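Local coordinates for protein sgbp-b (Bacteroides uniformis, PDB 7K44) that probably binds xyloglucan at the bacterial cell surface, as a surface glycan-binding protein of a xyloglucan utilization locus, at residues 298-303 with 363-368; 245-250 with 371-376. All coordinates share one frame; numbering follows the deposited sequence.

How the interactions relate
Interactions 1 and 2 lie in the xyloglucan-binding domain, their centres 13 Å apart, and belong to two different antiparallel sheets. Interaction 1 pairs strand ends in the sheet holding 300-305 and 357-364; interaction 2 pairs 245-250 with 371-376 in the other. The chain passes directly from strand 357-364 through the turn of interaction 1 into strand 371-384. Side chains meet between the sheets: Phe301 CE1 is 3.5 Å from Met375 CE, and Pro299 CG is 3.6 Å from the Tyr371 ring carbon CD2. The calcium ion lies about 8 Å from the side chain of Tyr245 in interaction 2, and Asp378 on strand 371-384 is one of its site residues.

Interaction 1 of 2, residues 298-303 with 363-368; sequences GPVFRI and TNPSEN
With CG of Asn364 anti to the backbone N (chi1 -180°), the carboxamide lies alongside the Pro299 ring, both pointing the same way, and its OD1 comes 3.1 Å from Gly298 C. The torsion of Thr363 (chi1 60°) sets OG1 between its own backbone N and carbonyl carbon, beside Val300 CG2. That methyl also meets Pro365 CD at 3.7 Å, an apolar touch at the strand end.

Between the backbones, Val300 and Thr363 form an antiparallel hydrogen-bonded pair. Val300 N donates to Thr363 O at 2.9 Å, and Thr363 N returns a bond to Val300 O. The same Thr363 O accepts a CA-H...O contact from Pro299 CA, while a water donates to Val300 O and is hydrogen-bonded to Thr363 OG1.

Past the pair, residues 364-368 fold into an inverse gamma turn centred on Pro365, followed by an ST turn in which Ser366 OG accepts from Asn368 N. The same hydroxyl donates to Asn364 OD1 at 2.7 Å. At the other end of the amide, ND2 gives a bond of 2.7 Å to Asn368 O, nearly in the amide plane, and also bonds Ser252 O.

Gly298 CA passes close to this network, 3.4 Å from Ser366 OG. Held by Ser366 OG at OD1 and by Asn368 O and Ser252 O at ND2, the Asn364 amide is fixed in its rotation, and a polar network within 364-368 shapes the turn that leads from one sheet to the other against a close-fitting glycine and proline.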
loop_
_atom_site.group_PDB
_atom_site.type_symbol
_atom_site.label_atom_id
_atom_site.label_comp_id
_atom_site.label_asym_id
_atom_site.label_seq_id
_atom_site.Cartn_x
_atom_site.Cartn_y
_atom_site.Cartn_z
ATOM N N GLY A 298 -19.862 -2.101 17.764
ATOM C CA GLY A 298 -19.928 -2.687 19.082
ATOM C C GLY A 298 -18.599 -3.277 19.521
ATOM O O GLY A 298 -17.961 -2.804 20.467
ATOM N N PRO A 299 -18.163 -4.335 18.842
ATOM C CA PRO A 299 -16.920 -5.010 19.248
ATOM C C PRO A 299 -15.697 -4.113 19.109
ATOM O O PRO A 299 -15.506 -3.438 18.094
ATOM C CB PRO A 299 -16.851 -6.211 18.301
ATOM C CG PRO A 299 -18.296 -6.492 17.964
ATOM C CD PRO A 299 -18.926 -5.121 17.861
ATOM N N VAL A 300 -14.853 -4.127 20.140
ATOM C CA VAL A 300 -13.679 -3.269 20.208
ATOM C C VAL A 300 -12.520 -4.043 20.815
ATOM O O VAL A 300 -12.716 -4.960 21.619
ATOM C CB VAL A 300 -13.934 -1.989 21.029
ATOM C CG1 VAL A 300 -14.837 -1.017 20.248
ATOM C CG2 VAL A 300 -14.550 -2.306 22.391
ATOM N N PHE A 301 -11.306 -3.649 20.444
ATOM C CA PHE A 301 -10.098 -4.172 21.055
ATOM C C PHE A 301 -9.478 -3.128 21.961
ATOM O O PHE A 301 -9.509 -1.928 21.680
ATOM C CB PHE A 301 -9.037 -4.508 20.010
ATOM C CG PHE A 301 -9.245 -5.811 19.340
ATOM C CD1 PHE A 301 -10.047 -5.896 18.219
ATOM C CD2 PHE A 301 -8.660 -6.962 19.842
ATOM C CE1 PHE A 301 -10.256 -7.118 17.590
ATOM C CE2 PHE A 301 -8.860 -8.177 19.210
ATOM C CZ PHE A 301 -9.658 -8.251 18.092
ATOM N N ARG A 302 -8.872 -3.598 23.033
ATOM C CA ARG A 302 -7.874 -2.806 23.719
ATOM C C ARG A 302 -6.530 -3.508 23.624
ATOM O O ARG A 302 -6.448 -4.735 23.452
ATOM C CB ARG A 302 -8.251 -2.512 25.170
ATOM C CG ARG A 302 -7.957 -3.623 26.114
ATOM C CD ARG A 302 -8.052 -3.092 27.532
ATOM N NE ARG A 302 -8.136 -4.176 28.493
ATOM C CZ ARG A 302 -7.723 -4.099 29.756
ATOM N NH1 ARG A 302 -7.177 -2.977 30.223
ATOM N NH2 ARG A 302 -7.844 -5.151 30.545
ATOM N N ILE A 303 -5.476 -2.711 23.699
ATOM C CA ILE A 303 -4.104 -3.180 23.619
ATOM C C ILE A 303 -3.341 -2.567 24.779
ATOM O O ILE A 303 -3.514 -1.385 25.089
ATOM C CB ILE A 303 -3.477 -2.780 22.267
ATOM C CG1 ILE A 303 -4.318 -3.349 21.115
ATOM C CG2 ILE A 303 -2.014 -3.201 22.203
ATOM C CD1 ILE A 303 -3.638 -3.393 19.787
ATOM N N THR A 363 -13.871 -7.115 23.320
ATOM C CA THR A 363 -15.119 -7.082 24.072
ATOM C C THR A 363 -16.203 -6.496 23.177
ATOM O O THR A 363 -15.925 -5.994 22.086
ATOM C CB THR A 363 -14.990 -6.247 25.358
ATOM O OG1 THR A 363 -14.632 -4.894 25.026
ATOM C CG2 THR A 363 -13.939 -6.838 26.309
ATOM N N ASN A 364 -17.455 -6.560 23.635
ATOM C CA ASN A 364 -18.576 -5.916 22.943
ATOM C C ASN A 364 -19.431 -5.188 23.969
ATOM O O ASN A 364 -20.502 -5.672 24.358
ATOM C CB ASN A 364 -19.392 -6.920 22.126
ATOM C CG ASN A 364 -20.552 -6.271 21.392
ATOM O OD1 ASN A 364 -20.560 -5.060 21.173
ATOM N ND2 ASN A 364 -21.546 -7.070 21.033
ATOM N N PRO A 365 -18.981 -4.021 24.440
ATOM C CA PRO A 365 -19.744 -3.239 25.432
ATOM C C PRO A 365 -20.886 -2.456 24.790
ATOM O O PRO A 365 -20.942 -1.227 24.847
ATOM C CB PRO A 365 -18.666 -2.319 26.011
ATOM C CG PRO A 365 -17.777 -2.043 24.829
ATOM C CD PRO A 365 -17.737 -3.337 24.039
ATOM N N SER A 366 -21.821 -3.176 24.178
ATOM C CA SER A 366 -22.869 -2.531 23.400
ATOM C C SER A 366 -24.092 -3.431 23.347
ATOM O O SER A 366 -24.023 -4.626 23.631
ATOM C CB SER A 366 -22.413 -2.226 21.963
ATOM O OG SER A 366 -22.642 -3.325 21.098
ATOM N N GLU A 367 -25.217 -2.832 22.950
ATOM C CA GLU A 367 -26.463 -3.561 22.750
ATOM C C GLU A 367 -26.455 -4.420 21.492
ATOM O O GLU A 367 -27.357 -5.245 21.323
ATOM C CB GLU A 367 -27.609 -2.553 22.641
ATOM C CG GLU A 367 -27.501 -1.672 21.396
ATOM C CD GLU A 367 -28.503 -0.532 21.373
ATOM O OE1 GLU A 367 -29.566 -0.650 22.019
ATOM O OE2 GLU A 367 -28.222 0.489 20.707
ATOM N N ASN A 368 -25.472 -4.252 20.612
ATOM C CA ASN A 368 -25.500 -4.897 19.308
ATOM C C ASN A 368 -24.942 -6.312 19.371
ATOM O O ASN A 368 -24.105 -6.638 20.216
ATOM C CB ASN A 368 -24.693 -4.075 18.310
ATOM C CG ASN A 368 -25.192 -2.650 18.208
ATOM O OD1 ASN A 368 -26.378 -2.412 17.975
ATOM N ND2 ASN A 368 -24.296 -1.696 18.408
HETATM O O HOH W 1 -12.004 -4.290 24.488
#

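Interaction 2 of 2, residues 245-250 with 371-376; sequences YSISGE and YNIEMY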
loop_
_atom_site.group_PDB
_atom_site.type_symbol
_atom_site.label_atom_id
_atom_site.label_comp_id
_atom_site.label_asym_id
_atom_site.label_seq_id
_atom_site.Cartn_x
_atom_site.Cartn_y
_atom_site.Cartn_z
ATOM N N TYR A 245 -2.112 -16.373 15.221
ATOM C CA TYR A 245 -3.153 -16.652 16.205
ATOM C C TYR A 245 -4.483 -16.061 15.769
ATOM O O TYR A 245 -4.545 -14.945 15.239
ATOM C CB TYR A 245 -2.800 -16.220 17.649
ATOM C CG TYR A 245 -2.179 -17.353 18.433
ATOM C CD1 TYR A 245 -0.882 -17.765 18.165
ATOM C CD2 TYR A 245 -2.908 -18.048 19.396
ATOM C CE1 TYR A 245 -0.297 -18.812 18.857
ATOM C CE2 TYR A 245 -2.326 -19.113 20.105
ATOM C CZ TYR A 245 -1.026 -19.488 19.823
ATOM O OH TYR A 245 -0.421 -20.543 20.474
ATOM N N SER A 246 -5.536 -16.846 15.941
ATOM C CA SER A 246 -6.895 -16.434 15.641
ATOM C C SER A 246 -7.656 -16.067 16.904
ATOM O O SER A 246 -7.437 -16.640 17.978
ATOM C CB SER A 246 -7.643 -17.542 14.895
ATOM O OG SER A 246 -7.928 -18.638 15.743
ATOM N N ILE A 247 -8.548 -15.088 16.765
ATOM C CA ILE A 247 -9.623 -14.814 17.716
ATOM C C ILE A 247 -10.923 -15.069 16.966
ATOM O O ILE A 247 -11.169 -14.452 15.923
ATOM C CB ILE A 247 -9.575 -13.358 18.202
ATOM C CG1 ILE A 247 -8.364 -13.140 19.107
ATOM C CG2 ILE A 247 -10.865 -12.977 18.910
ATOM C CD1 ILE A 247 -8.505 -13.757 20.475
ATOM N N SER A 248 -11.754 -15.982 17.472
ATOM C CA SER A 248 -12.932 -16.351 16.695
ATOM C C SER A 248 -14.025 -16.874 17.613
ATOM O O SER A 248 -13.758 -17.356 18.717
ATOM C CB SER A 248 -12.604 -17.389 15.615
ATOM O OG SER A 248 -12.366 -18.657 16.194
ATOM N N GLY A 249 -15.262 -16.782 17.128
ATOM C CA GLY A 249 -16.412 -17.337 17.807
ATOM C C GLY A 249 -17.575 -16.374 17.767
ATOM O O GLY A 249 -17.563 -15.383 17.041
ATOM N N GLU A 250 -18.596 -16.661 18.570
ATOM C CA GLU A 250 -19.786 -15.825 18.633
ATOM C C GLU A 250 -19.654 -14.864 19.806
ATOM O O GLU A 250 -19.445 -15.291 20.947
ATOM C CB GLU A 250 -21.054 -16.670 18.761
ATOM C CG GLU A 250 -22.333 -15.862 18.638
ATOM C CD GLU A 250 -23.572 -16.731 18.697
ATOM O OE1 GLU A 250 -23.701 -17.639 17.849
ATOM O OE2 GLU A 250 -24.409 -16.517 19.599
ATOM N N TYR A 371 -22.459 -11.317 17.136
ATOM C CA TYR A 371 -21.644 -11.222 15.936
ATOM C C TYR A 371 -20.753 -12.445 15.825
ATOM O O TYR A 371 -20.174 -12.897 16.820
ATOM C CB TYR A 371 -20.704 -10.028 16.013
ATOM C CG TYR A 371 -21.349 -8.680 15.894
ATOM C CD1 TYR A 371 -21.811 -8.221 14.663
ATOM C CD2 TYR A 371 -21.461 -7.842 16.988
ATOM C CE1 TYR A 371 -22.386 -6.973 14.539
ATOM C CE2 TYR A 371 -22.036 -6.588 16.874
ATOM C CZ TYR A 371 -22.497 -6.160 15.640
ATOM O OH TYR A 371 -23.065 -4.910 15.520
ATOM N N ASN A 372 -20.628 -12.973 14.613
ATOM C CA ASN A 372 -19.615 -13.980 14.336
ATOM C C ASN A 372 -18.292 -13.271 14.069
ATOM O O ASN A 372 -18.215 -12.395 13.201
ATOM C CB ASN A 372 -20.026 -14.834 13.138
ATOM C CG ASN A 372 -18.948 -15.816 12.728
ATOM O OD1 ASN A 372 -18.323 -16.457 13.574
ATOM N ND2 ASN A 372 -18.714 -15.931 11.425
ATOM N N ILE A 373 -17.259 -13.634 14.824
ATOM C CA ILE A 373 -15.942 -13.013 14.740
ATOM C C ILE A 373 -14.953 -14.042 14.212
ATOM O O ILE A 373 -14.967 -15.202 14.638
ATOM C CB ILE A 373 -15.503 -12.528 16.137
ATOM C CG1 ILE A 373 -16.506 -11.519 16.699
ATOM C CG2 ILE A 373 -14.077 -11.958 16.094
ATOM C CD1 ILE A 373 -16.677 -10.256 15.854
ATOM N N GLU A 374 -14.077 -13.615 13.300
ATOM C CA GLU A 374 -12.997 -14.488 12.842
ATOM C C GLU A 374 -11.865 -13.604 12.334
ATOM O O GLU A 374 -11.990 -12.986 11.272
ATOM C CB GLU A 374 -13.482 -15.446 11.752
ATOM C CG GLU A 374 -12.387 -16.383 11.245
ATOM C CD GLU A 374 -12.797 -17.170 10.007
ATOM O OE1 GLU A 374 -13.985 -17.120 9.625
ATOM O OE2 GLU A 374 -11.920 -17.822 9.400
ATOM N N MET A 375 -10.768 -13.552 13.085
ATOM C CA MET A 375 -9.667 -12.643 12.794
ATOM C C MET A 375 -8.361 -13.327 13.159
ATOM O O MET A 375 -8.325 -14.192 14.039
ATOM C CB MET A 375 -9.800 -11.347 13.599
ATOM C CG MET A 375 -11.149 -10.662 13.469
ATOM S SD MET A 375 -11.351 -9.407 14.735
ATOM C CE MET A 375 -9.846 -8.509 14.436
ATOM N N TYR A 376 -7.282 -12.914 12.498
ATOM C CA TYR A 376 -5.962 -13.509 12.658
ATOM C C TYR A 376 -4.923 -12.406 12.795
ATOM O O TYR A 376 -5.031 -11.347 12.163
ATOM C CB TYR A 376 -5.605 -14.393 11.445
ATOM C CG TYR A 376 -6.659 -15.429 11.134
ATOM C CD1 TYR A 376 -7.782 -15.107 10.386
ATOM C CD2 TYR A 376 -6.544 -16.710 11.633
ATOM C CE1 TYR A 376 -8.770 -16.055 10.130
ATOM C CE2 TYR A 376 -7.512 -17.667 11.372
ATOM C CZ TYR A 376 -8.623 -17.327 10.631
ATOM O OH TYR A 376 -9.583 -18.295 10.396
#
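Strands 245-248 and 371-376 run antiparallel, their axes 4.6 Å apart at closest approach and inclined at 170°, and the pairing carries on through Gly249 to Glu250. Ile247 and Met375 exchange two backbone bonds, as do Gly249 and Ile373, where Ile373 N reaches Gly249 O at 2.8 Å.

In the non-hydrogen-bonded pair beside Ile247, Ser246 CB lies obliquely against the Tyr376 ring, 3.5 Å from CE2, while Ser246 OG turns to Val227 O. Tyr376 OH donates to Glu374 OE2 at 2.6 Å, a bond along one strand that uses the anti lone pair of the carboxylate and lies at the ring edge, in its plane; it ties the phenol to the residue two positions earlier, on the same face of the sheet. On the other face, Ile247 CG2 and Ile373 CG2 approach to 4.4 Å. Met375, with CG anti to its carbonyl carbon (chi1 -52°), sends its thioether away from 245-250.

The face of Ile247, Ile373 and Met375 packs on the second sheet, against Trp258 and Leu261 of strand 255-264 and Met362 of strand 357-364. Strand 226-230 flanks 243-248 on its other edge, and Gly249 marks the corner into strand 250-251.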